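Local coordinates for protein glutamate--LysW ligase ArgX (Sulfolobus tokodaii, PDB 3VPB) that probably joins glutamate, at the expense of ATP, to the C-terminal glutamate side chain of the carrier protein LysW in arginine biosynthesis, at residues 11-17 against 254-258; 1-7 against 47-53; 189-193 against 208-214. All coordinates share one frame; numbering follows the deposited sequence.

Contact 1: 11-17 against 254-258; sequences RQEEKLI and VPEFK. With GLU (glutamic acid), chain M.
Glu13 lies over Phe257 with its aliphatic part and reaches past the ring with its carboxylate. Glu13 CG stands above the centre of the Phe257 ring, 3.5 Å from the centroid and 10° off the normal, a CH-pi contact; the two side chains run past one another in opposite directions. A bend at chi2 (83°) then turns the Glu13 carboxylate steeply to the ring plane and brings OE1 to the backbone ahead of helix 258-264. There Glu13 OE1 accepts two N-H groups: Phe257 N at 2.9 Å, on the lone pair directed away from OE2, and Lys258 N at 3.2 Å, from above the carboxylate plane. Since Phe257 is the N-cap residue of that helix, the double grip ties its first turn to helix 12-23. Leu16 CD1 and Ile17 CG1 add apolar contacts to the ring, Ile17 at its edge.

This is an interface between the pre-ATP-grasp domain and the ATP-grasp domain, and 254-258 supplies part of the glutamate pocket. Arg11 crosses Glu256 at about a right angle, NH1 meeting OE1 at 3.1 Å in a salt bridge that is bent, with an N-H...O angle of 135°. Glu256 OE1 is met from above its carboxylate plane and lies tilted from the guanidinium plane of Arg11. Arg11 is itself steadied by Glu14, which it holds side-on: NE lies 2.9 Å from OE1, and NH2 lies 2.8 Å from OE2. So placed, Arg11 is likely to orient Glu256 from the second shell. A water accepts from Arg11 NH1 and donates to Val254 O. The second oxygen of Glu256, OE2, takes a hydrogen bond from the amino N of the bound glutamate at 2.9 Å and another from Trp133 NE1.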
loop_
_atom_site.group_PDB
_atom_site.type_symbol
_atom_site.label_atom_id
_atom_site.label_comp_id
_atom_site.label_asym_id
_atom_site.label_seq_id
_atom_site.Cartn_x
_atom_site.Cartn_y
_atom_site.Cartn_z
ATOM N N ARG B 11 11.093 -9.297 22.256
ATOM C CA ARG B 11 11.805 -8.139 22.810
ATOM C C ARG B 11 12.216 -8.437 24.243
ATOM O O ARG B 11 11.870 -9.492 24.804
ATOM C CB ARG B 11 10.911 -6.880 22.851
ATOM C CG ARG B 11 10.231 -6.492 21.570
ATOM C CD ARG B 11 9.040 -5.604 21.841
ATOM N NE ARG B 11 7.869 -6.391 22.257
ATOM C CZ ARG B 11 6.613 -5.972 22.177
ATOM N NH1 ARG B 11 6.361 -4.757 21.703
ATOM N NH2 ARG B 11 5.607 -6.780 22.542
ATOM N N GLN B 12 12.885 -7.466 24.868
ATOM C CA GLN B 12 13.253 -7.599 26.277
ATOM C C GLN B 12 12.050 -7.973 27.129
ATOM O O GLN B 12 12.162 -8.805 28.026
ATOM C CB GLN B 12 13.883 -6.305 26.804
ATOM C CG GLN B 12 15.396 -6.369 26.968
ATOM C CD GLN B 12 15.836 -7.414 27.988
ATOM O OE1 GLN B 12 16.454 -8.412 27.626
ATOM N NE2 GLN B 12 15.493 -7.206 29.260
ATOM N N GLU B 13 10.906 -7.373 26.820
ATOM C CA GLU B 13 9.697 -7.596 27.595
ATOM C C GLU B 13 9.300 -9.079 27.566
ATOM O O GLU B 13 8.941 -9.648 28.587
ATOM C CB GLU B 13 8.548 -6.745 27.050
ATOM C CG GLU B 13 8.571 -5.257 27.476
ATOM C CD GLU B 13 9.473 -4.360 26.634
ATOM O OE1 GLU B 13 9.442 -3.129 26.872
ATOM O OE2 GLU B 13 10.197 -4.859 25.746
ATOM N N GLU B 14 9.325 -9.681 26.382
ATOM C CA GLU B 14 8.970 -11.093 26.265
ATOM C C GLU B 14 9.970 -11.996 26.991
ATOM O O GLU B 14 9.576 -12.978 27.622
ATOM C CB GLU B 14 8.814 -11.504 24.807
ATOM C CG GLU B 14 7.534 -10.950 24.167
ATOM C CD GLU B 14 7.569 -9.423 23.948
ATOM O OE1 GLU B 14 8.579 -8.902 23.427
ATOM O OE2 GLU B 14 6.582 -8.747 24.290
ATOM N N LYS B 15 11.249 -11.643 26.914
ATOM C CA LYS B 15 12.292 -12.407 27.612
ATOM C C LYS B 15 12.087 -12.366 29.107
ATOM O O LYS B 15 12.191 -13.408 29.796
ATOM C CB LYS B 15 13.671 -11.872 27.247
ATOM C CG LYS B 15 14.053 -12.193 25.829
ATOM C CD LYS B 15 15.431 -11.624 25.495
ATOM C CE LYS B 15 15.407 -10.117 25.465
ATOM N NZ LYS B 15 16.760 -9.576 25.793
ATOM N N LEU B 16 11.770 -11.175 29.606
ATOM C CA LEU B 16 11.514 -10.977 31.033
ATOM C C LEU B 16 10.271 -11.750 31.492
ATOM O O LEU B 16 10.249 -12.281 32.609
ATOM C CB LEU B 16 11.388 -9.482 31.377
ATOM C CG LEU B 16 12.658 -8.614 31.300
ATOM C CD1 LEU B 16 12.299 -7.159 31.542
ATOM C CD2 LEU B 16 13.753 -9.055 32.307
ATOM N N ILE B 17 9.240 -11.827 30.646
ATOM C CA ILE B 17 8.041 -12.575 31.025
ATOM C C ILE B 17 8.348 -14.077 31.034
ATOM O O ILE B 17 7.931 -14.785 31.937
ATOM C CB ILE B 17 6.803 -12.248 30.127
ATOM C CG1 ILE B 17 6.374 -10.790 30.294
ATOM C CG2 ILE B 17 5.605 -13.186 30.455
ATOM C CD1 ILE B 17 5.386 -10.319 29.204
ATOM N N VAL B 254 -0.853 -4.313 24.417
ATOM C CA VAL B 254 0.368 -5.131 24.543
ATOM C C VAL B 254 1.486 -4.234 25.066
ATOM O O VAL B 254 2.386 -3.807 24.314
ATOM C CB VAL B 254 0.794 -5.827 23.224
ATOM C CG1 VAL B 254 1.976 -6.796 23.485
ATOM C CG2 VAL B 254 -0.372 -6.641 22.603
ATOM N N PRO B 255 1.435 -3.932 26.360
ATOM C CA PRO B 255 2.304 -2.833 26.814
ATOM C C PRO B 255 3.786 -3.164 26.831
ATOM O O PRO B 255 4.182 -4.290 27.129
ATOM C CB PRO B 255 1.791 -2.508 28.222
ATOM C CG PRO B 255 0.912 -3.633 28.623
ATOM C CD PRO B 255 0.549 -4.455 27.419
ATOM N N GLU B 256 4.596 -2.186 26.457
ATOM C CA GLU B 256 6.030 -2.301 26.650
ATOM C C GLU B 256 6.303 -1.659 28.009
ATOM O O GLU B 256 5.451 -0.915 28.527
ATOM C CB GLU B 256 6.791 -1.625 25.517
ATOM C CG GLU B 256 6.811 -2.418 24.177
ATOM C CD GLU B 256 7.329 -1.556 23.023
ATOM O OE1 GLU B 256 7.978 -2.101 22.107
ATOM O OE2 GLU B 256 7.090 -0.322 23.052
ATOM N N PHE B 257 7.432 -1.995 28.626
ATOM C CA PHE B 257 7.694 -1.543 29.997
ATOM C C PHE B 257 9.154 -1.362 30.358
ATOM O O PHE B 257 9.464 -1.251 31.545
ATOM C CB PHE B 257 6.953 -2.409 31.060
ATOM C CG PHE B 257 7.099 -3.902 30.875
ATOM C CD1 PHE B 257 8.209 -4.600 31.401
ATOM C CD2 PHE B 257 6.093 -4.632 30.210
ATOM C CE1 PHE B 257 8.312 -5.990 31.248
ATOM C CE2 PHE B 257 6.209 -6.011 30.004
ATOM C CZ PHE B 257 7.312 -6.700 30.544
ATOM N N LYS B 258 10.052 -1.265 29.368
ATOM C CA LYS B 258 11.471 -0.997 29.685
ATOM C C LYS B 258 11.681 0.366 30.348
ATOM O O LYS B 258 12.496 0.496 31.270
ATOM C CB LYS B 258 12.362 -1.092 28.446
ATOM C CG LYS B 258 12.801 -2.507 28.123
ATOM C CD LYS B 258 13.934 -2.484 27.101
ATOM C CE LYS B 258 13.400 -2.175 25.723
ATOM N NZ LYS B 258 14.411 -1.459 24.919
HETATM N N GLU M . 5.661 2.082 23.776
HETATM C CA GLU M . 6.066 2.930 24.929
HETATM C C GLU M . 6.856 4.120 24.427
HETATM O O GLU M . 6.813 5.175 25.088
HETATM C CB GLU M . 6.916 2.127 25.928
HETATM C CG GLU M . 7.169 2.854 27.237
HETATM C CD GLU M . 8.008 2.044 28.226
HETATM O OE1 GLU M . 8.960 1.348 27.790
HETATM O OE2 GLU M . 7.703 2.132 29.448
HETATM O OXT GLU M . 7.558 4.047 23.393
HETATM O O HOH W 1 3.668 -4.420 22.079
#

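Contact 2: 1-7 against 47-53; sequences MRVVLIV and YDVAIIR
Tyr47 and Val4 meet in a CH-pi contact over the ring face: Val4 CB stands over the centre of the Tyr47 ring, 3.5 Å from the centroid and 6° off the normal, and its CG1 continues to Ala50 CB at 3.6 Å. CG1 of Val4 sits between the backbone N and the carbonyl carbon (chi1 63°), the rotation that directs this methyl to Ala50 while CG2 remains near the far part of the ring. Arg2 flanks the same ring, its NH1 3.8 Å from Tyr47 CE1; Arg2 NH1 forms a salt bridge with Asp29 OD1, and Tyr47 OH is hydrogen-bonded to the same oxygen. A leucine in place of Tyr47 would probably leave Asp29 without its phenolic partner and Val4 without the flat surface on which it rests.

Arg2 also opens the pairing through its backbone. Arg2 N donates to Asp48 OD2 at 2.8 Å, on the lone pair directed away from OD1, while Arg2 O accepts from Asp48 N and, weakly, from Val49 N. Beyond this point the strands are in parallel register, Val4 N bonding to Val49 O, Ile51 N to Val4 O and Ile6 N to Ile51 O, the last nearly straight. On the face opposite to Val4 and Ala50, Leu5 CD1 touches both Ile51 CG2 (3.9 Å) and Arg53 CG (3.7 Å); Ile17 of helix 12-23 touches Leu5 and Ile51 there. Helix 57-69 packs on Ile6, Ala50 and Ile52. Parallel strands 2-7 and 49-52, their axes 20° apart in a sheet with helices on both faces, are characteristic of the Rossmann-like pre-ATP-grasp domain.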
loop_
_atom_site.group_PDB
_atom_site.type_symbol
_atom_site.label_atom_id
_atom_site.label_comp_id
_atom_site.label_asym_id
_atom_site.label_seq_id
_atom_site.Cartn_x
_atom_site.Cartn_y
_atom_site.Cartn_z
ATOM N N MET B 1 -1.339 -25.496 36.347
ATOM C CA MET B 1 -1.597 -24.405 35.365
ATOM C C MET B 1 -0.591 -24.535 34.223
ATOM O O MET B 1 0.578 -24.890 34.436
ATOM C CB MET B 1 -1.489 -23.043 36.054
ATOM C CG MET B 1 -2.064 -21.872 35.289
ATOM S SD MET B 1 -1.938 -20.306 36.205
ATOM C CE MET B 1 -0.262 -20.314 36.797
ATOM N N ARG B 2 -1.084 -24.324 33.010
ATOM C CA ARG B 2 -0.266 -24.355 31.816
ATOM C C ARG B 2 -0.510 -23.049 31.098
ATOM O O ARG B 2 -1.643 -22.731 30.746
ATOM C CB ARG B 2 -0.643 -25.540 30.917
ATOM C CG ARG B 2 0.361 -26.648 30.945
ATOM C CD ARG B 2 1.020 -26.855 29.571
ATOM N NE ARG B 2 0.387 -27.987 28.902
ATOM C CZ ARG B 2 0.767 -28.516 27.739
ATOM N NH1 ARG B 2 1.795 -28.010 27.044
ATOM N NH2 ARG B 2 0.095 -29.560 27.262
ATOM N N VAL B 3 0.566 -22.314 30.872
ATOM C CA VAL B 3 0.499 -21.002 30.262
ATOM C C VAL B 3 1.126 -21.090 28.884
ATOM O O VAL B 3 2.093 -21.806 28.681
ATOM C CB VAL B 3 1.306 -19.966 31.110
ATOM C CG1 VAL B 3 1.407 -18.602 30.394
ATOM C CG2 VAL B 3 0.673 -19.812 32.497
ATOM N N VAL B 4 0.550 -20.374 27.924
ATOM C CA VAL B 4 1.235 -20.193 26.645
ATOM C C VAL B 4 1.570 -18.732 26.451
ATOM O O VAL B 4 0.738 -17.867 26.681
ATOM C CB VAL B 4 0.451 -20.811 25.429
ATOM C CG1 VAL B 4 -0.885 -20.153 25.215
ATOM C CG2 VAL B 4 1.317 -20.736 24.132
ATOM N N LEU B 5 2.803 -18.462 26.030
ATOM C CA LEU B 5 3.254 -17.110 25.766
ATOM C C LEU B 5 3.292 -16.969 24.247
ATOM O O LEU B 5 3.999 -17.703 23.598
ATOM C CB LEU B 5 4.653 -16.896 26.388
ATOM C CG LEU B 5 5.423 -15.569 26.187
ATOM C CD1 LEU B 5 4.618 -14.387 26.765
ATOM C CD2 LEU B 5 6.816 -15.640 26.873
ATOM N N ILE B 6 2.463 -16.072 23.710
ATOM C CA ILE B 6 2.245 -15.949 22.284
ATOM C C ILE B 6 3.080 -14.764 21.814
ATOM O O ILE B 6 2.919 -13.651 22.306
ATOM C CB ILE B 6 0.734 -15.664 21.991
ATOM C CG1 ILE B 6 -0.150 -16.843 22.420
ATOM C CG2 ILE B 6 0.515 -15.276 20.510
ATOM C CD1 ILE B 6 0.116 -18.148 21.608
ATOM N N VAL B 7 3.975 -14.991 20.851
ATOM C CA VAL B 7 4.937 -13.949 20.480
ATOM C C VAL B 7 5.090 -13.896 18.953
ATOM O O VAL B 7 4.684 -14.834 18.261
ATOM C CB VAL B 7 6.334 -14.234 21.116
ATOM C CG1 VAL B 7 6.209 -14.392 22.657
ATOM C CG2 VAL B 7 7.006 -15.481 20.489
ATOM N N TYR B 47 -4.020 -25.262 27.226
ATOM C CA TYR B 47 -3.539 -24.116 28.017
ATOM C C TYR B 47 -4.661 -23.485 28.805
ATOM O O TYR B 47 -5.790 -23.348 28.329
ATOM C CB TYR B 47 -2.861 -23.063 27.140
ATOM C CG TYR B 47 -1.743 -23.629 26.302
ATOM C CD1 TYR B 47 -0.561 -24.064 26.896
ATOM C CD2 TYR B 47 -1.873 -23.732 24.914
ATOM C CE1 TYR B 47 0.470 -24.592 26.131
ATOM C CE2 TYR B 47 -0.833 -24.257 24.133
ATOM C CZ TYR B 47 0.323 -24.698 24.763
ATOM O OH TYR B 47 1.354 -25.201 24.002
ATOM N N ASP B 48 -4.340 -23.124 30.038
ATOM C CA ASP B 48 -5.273 -22.442 30.914
ATOM C C ASP B 48 -5.282 -20.940 30.651
ATOM O O ASP B 48 -6.356 -20.295 30.644
ATOM C CB ASP B 48 -4.900 -22.788 32.342
ATOM C CG ASP B 48 -4.925 -24.309 32.571
ATOM O OD1 ASP B 48 -6.013 -24.902 32.434
ATOM O OD2 ASP B 48 -3.862 -24.913 32.800
ATOM N N VAL B 49 -4.093 -20.384 30.386
ATOM C CA VAL B 49 -3.961 -18.941 30.216
ATOM C C VAL B 49 -2.990 -18.688 29.068
ATOM O O VAL B 49 -2.003 -19.390 28.943
ATOM C CB VAL B 49 -3.388 -18.254 31.490
ATOM C CG1 VAL B 49 -3.115 -16.770 31.230
ATOM C CG2 VAL B 49 -4.344 -18.408 32.670
ATOM N N ALA B 50 -3.298 -17.678 28.262
ATOM C CA ALA B 50 -2.393 -17.223 27.176
ATOM C C ALA B 50 -1.986 -15.772 27.428
ATOM O O ALA B 50 -2.833 -14.931 27.720
ATOM C CB ALA B 50 -3.092 -17.355 25.827
ATOM N N ILE B 51 -0.685 -15.478 27.335
ATOM C CA ILE B 51 -0.211 -14.097 27.549
ATOM C C ILE B 51 0.075 -13.611 26.145
ATOM O O ILE B 51 0.886 -14.205 25.453
ATOM C CB ILE B 51 1.058 -14.063 28.400
ATOM C CG1 ILE B 51 0.802 -14.699 29.770
ATOM C CG2 ILE B 51 1.626 -12.602 28.538
ATOM C CD1 ILE B 51 2.080 -14.716 30.652
ATOM N N ILE B 52 -0.667 -12.597 25.708
ATOM C CA ILE B 52 -0.687 -12.249 24.285
ATOM C C ILE B 52 0.320 -11.126 24.091
ATOM O O ILE B 52 0.069 -9.995 24.475
ATOM C CB ILE B 52 -2.120 -11.772 23.826
ATOM C CG1 ILE B 52 -3.205 -12.863 24.060
ATOM C CG2 ILE B 52 -2.062 -11.321 22.351
ATOM C CD1 ILE B 52 -2.927 -14.233 23.339
ATOM N N ARG B 53 1.423 -11.445 23.417
ATOM C CA ARG B 53 2.566 -10.535 23.297
ATOM C C ARG B 53 3.052 -10.150 21.868
ATOM O O ARG B 53 4.097 -9.515 21.753
ATOM C CB ARG B 53 3.740 -11.086 24.134
ATOM C CG ARG B 53 3.470 -11.080 25.660
ATOM C CD ARG B 53 3.144 -9.684 26.170
ATOM N NE ARG B 53 4.256 -8.763 25.904
ATOM C CZ ARG B 53 4.297 -7.510 26.346
ATOM N NH1 ARG B 53 5.346 -6.738 26.080
ATOM N NH2 ARG B 53 3.292 -7.046 27.077
#

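Contact 3: 189-193 against 208-214; sequences CYARN and TPSNIEV. With GLU (glutamic acid), chain M; SO4 (sulfate ion), chain P.
Asn193 bonds to Thr208 O with both its backbone and its side-chain nitrogen, the two N-H groups reaching that oxygen from opposite faces of the carbonyl plane. Asn193 N lies 2.8 Å and Asn193 ND2 3.1 Å from Thr208 O. Asn193 ND2 makes a further bond to Ser210 OG at 2.8 Å, which lies only 6° out of the amide plane, so the carboxamide is held across two residues of the facing strand and its rotation is fixed. CG of Asn193 is anti to its carbonyl carbon (chi1 -63°), bringing the amide over towards 208-210.

The backbone pairing is antiparallel, with Asn193-Thr208 and Ala191-Ser210 as hydrogen-bonded pairs and Arg192-Pro209 as the non-hydrogen-bonded pair between them. On the side of Arg192 and Pro209 the strand serves the active site. Tyr190 runs alongside Pro209, CE2 3.4 Å from CB, and its hydroxyl donates to the glutamate OE2 at 2.7 Å. Arg192 bends at chi3 to send NH2 to the glutamate O at 2.9 Å, while NH1 is engaged by Asp176 and Asp237; the sulfate O3 is a weak, longer partner of NH2.

A water links Cys189 O to Ile212 N, and Ile212 CG2 closes on Ala191 CB at 3.6 Å. Cys189, touched by Ile212 and Val214, is joined by a disulfide to Cys179 of strand 175-182, next in the antiparallel sheet; helix 258-264 packs on Tyr190 and Pro209, and helix 216-229 on Cys189 and Ile212.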
loop_
_atom_site.group_PDB
_atom_site.type_symbol
_atom_site.label_atom_id
_atom_site.label_comp_id
_atom_site.label_asym_id
_atom_site.label_seq_id
_atom_site.Cartn_x
_atom_site.Cartn_y
_atom_site.Cartn_z
ATOM N N CYS B 189 3.106 4.665 37.783
ATOM C CA CYS B 189 3.127 5.689 36.733
ATOM C C CYS B 189 4.503 6.298 36.666
ATOM O O CYS B 189 5.256 6.309 37.653
ATOM C CB CYS B 189 2.121 6.821 37.016
ATOM S SG CYS B 189 0.383 6.397 37.102
ATOM N N TYR B 190 4.847 6.830 35.503
ATOM C CA TYR B 190 6.058 7.599 35.397
ATOM C C TYR B 190 5.874 8.646 34.294
ATOM O O TYR B 190 4.851 8.642 33.582
ATOM C CB TYR B 190 7.288 6.701 35.192
ATOM C CG TYR B 190 7.458 6.195 33.795
ATOM C CD1 TYR B 190 6.692 5.140 33.330
ATOM C CD2 TYR B 190 8.387 6.783 32.931
ATOM C CE1 TYR B 190 6.842 4.671 32.040
ATOM C CE2 TYR B 190 8.546 6.323 31.668
ATOM C CZ TYR B 190 7.764 5.264 31.226
ATOM O OH TYR B 190 7.901 4.815 29.948
ATOM N N ALA B 191 6.848 9.542 34.168
ATOM C CA ALA B 191 6.825 10.577 33.151
ATOM C C ALA B 191 7.756 10.219 32.001
ATOM O O ALA B 191 8.892 9.827 32.234
ATOM C CB ALA B 191 7.273 11.914 33.764
ATOM N N ARG B 192 7.276 10.378 30.772
ATOM C CA ARG B 192 8.127 10.268 29.576
ATOM C C ARG B 192 8.418 11.684 29.115
ATOM O O ARG B 192 7.497 12.381 28.641
ATOM C CB ARG B 192 7.388 9.519 28.469
ATOM C CG ARG B 192 7.138 8.060 28.768
ATOM C CD ARG B 192 6.385 7.382 27.640
ATOM N NE ARG B 192 5.021 7.902 27.529
ATOM C CZ ARG B 192 4.056 7.342 26.794
ATOM N NH1 ARG B 192 2.845 7.891 26.766
ATOM N NH2 ARG B 192 4.290 6.231 26.091
ATOM N N ASN B 193 9.675 12.111 29.254
ATOM C CA ASN B 193 10.060 13.494 28.937
ATOM C C ASN B 193 10.464 13.628 27.497
ATOM O O ASN B 193 11.292 12.867 27.010
ATOM C CB ASN B 193 11.176 13.966 29.870
ATOM C CG ASN B 193 10.722 13.992 31.317
ATOM O OD1 ASN B 193 10.056 14.936 31.743
ATOM N ND2 ASN B 193 11.029 12.925 32.065
ATOM N N THR B 208 12.642 10.281 27.507
ATOM C CA THR B 208 13.443 9.830 28.634
ATOM C C THR B 208 12.573 9.659 29.892
ATOM O O THR B 208 11.815 10.563 30.259
ATOM C CB THR B 208 14.616 10.786 28.910
ATOM O OG1 THR B 208 14.102 12.076 29.217
ATOM C CG2 THR B 208 15.521 10.902 27.698
ATOM N N PRO B 209 12.666 8.491 30.547
ATOM C CA PRO B 209 11.829 8.216 31.727
ATOM C C PRO B 209 12.278 8.940 32.996
ATOM O O PRO B 209 13.475 9.076 33.248
ATOM C CB PRO B 209 11.952 6.684 31.895
ATOM C CG PRO B 209 12.629 6.188 30.591
ATOM C CD PRO B 209 13.492 7.323 30.182
ATOM N N SER B 210 11.327 9.431 33.778
ATOM C CA SER B 210 11.624 9.917 35.124
ATOM C C SER B 210 10.417 9.657 36.005
ATOM O O SER B 210 9.297 9.504 35.516
ATOM C CB SER B 210 11.991 11.404 35.136
ATOM O OG SER B 210 10.884 12.213 34.802
ATOM N N ASN B 211 10.651 9.607 37.313
ATOM C CA ASN B 211 9.552 9.333 38.248
ATOM C C ASN B 211 8.677 10.548 38.569
ATOM O O ASN B 211 9.098 11.700 38.376
ATOM C CB ASN B 211 10.075 8.645 39.523
ATOM C CG ASN B 211 10.984 9.538 40.339
ATOM O OD1 ASN B 211 11.885 10.188 39.799
ATOM N ND2 ASN B 211 10.753 9.578 41.655
ATOM N N ILE B 212 7.448 10.291 39.033
ATOM C CA ILE B 212 6.520 11.347 39.469
ATOM C C ILE B 212 5.837 10.963 40.772
ATOM O O ILE B 212 5.799 9.799 41.147
ATOM C CB ILE B 212 5.385 11.653 38.424
ATOM C CG1 ILE B 212 4.568 10.395 38.106
ATOM C CG2 ILE B 212 5.976 12.263 37.155
ATOM C CD1 ILE B 212 3.178 10.655 37.448
ATOM N N GLU B 213 5.276 11.953 41.444
ATOM C CA GLU B 213 4.362 11.675 42.544
ATOM C C GLU B 213 3.003 11.346 41.952
ATOM O O GLU B 213 2.497 12.074 41.090
ATOM C CB GLU B 213 4.248 12.881 43.464
ATOM C CG GLU B 213 3.547 12.549 44.788
ATOM C CD GLU B 213 4.078 13.361 45.960
ATOM O OE1 GLU B 213 4.759 14.382 45.722
ATOM O OE2 GLU B 213 3.819 12.973 47.126
ATOM N N VAL B 214 2.419 10.243 42.401
ATOM C CA VAL B 214 1.099 9.866 41.947
ATOM C C VAL B 214 0.076 10.330 42.972
ATOM O O VAL B 214 0.001 9.793 44.082
ATOM C CB VAL B 214 0.973 8.346 41.711
ATOM C CG1 VAL B 214 -0.348 8.032 41.020
ATOM C CG2 VAL B 214 2.160 7.822 40.902
HETATM N N GLU M . 5.661 2.082 23.776
HETATM C CA GLU M . 6.066 2.930 24.929
HETATM C C GLU M . 6.856 4.120 24.427
HETATM O O GLU M . 6.813 5.175 25.088
HETATM C CB GLU M . 6.916 2.127 25.928
HETATM C CG GLU M . 7.169 2.854 27.237
HETATM C CD GLU M . 8.008 2.044 28.226
HETATM O OE1 GLU M . 8.960 1.348 27.790
HETATM O OE2 GLU M . 7.703 2.132 29.448
HETATM O OXT GLU M . 7.558 4.047 23.393
HETATM S S SO4 P . 2.743 3.784 22.806
HETATM O O1 SO4 P . 1.774 3.431 21.761
HETATM O O2 SO4 P . 4.059 3.858 22.201
HETATM O O3 SO4 P . 2.424 5.036 23.530
HETATM O O4 SO4 P . 2.812 2.678 23.761
HETATM O O HOH W 2 7.238 7.388 38.991
#

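Contact 2 lies wholly in the pre-ATP-grasp domain and contact 3 in the ATP-grasp domain, their centres 30 Å apart; contact 1 joins the two domains, 14 Å from contact 2 and 18 Å from contact 3. Along the chain the order is 1-7, 11-17, 47-53, 254-258, so the segments of contacts 1 and 2 alternate, and they touch directly: Arg53 NE bridges to Glu14 OE2 at 2.8 Å. Contact 3 is nested inside the loop closed by contact 1 without touching it, yet both reach the same bound glutamate. Part of the glutamate pocket thus comes from the five-stranded antiparallel sheet and part from a loop packed against the N-terminal domain.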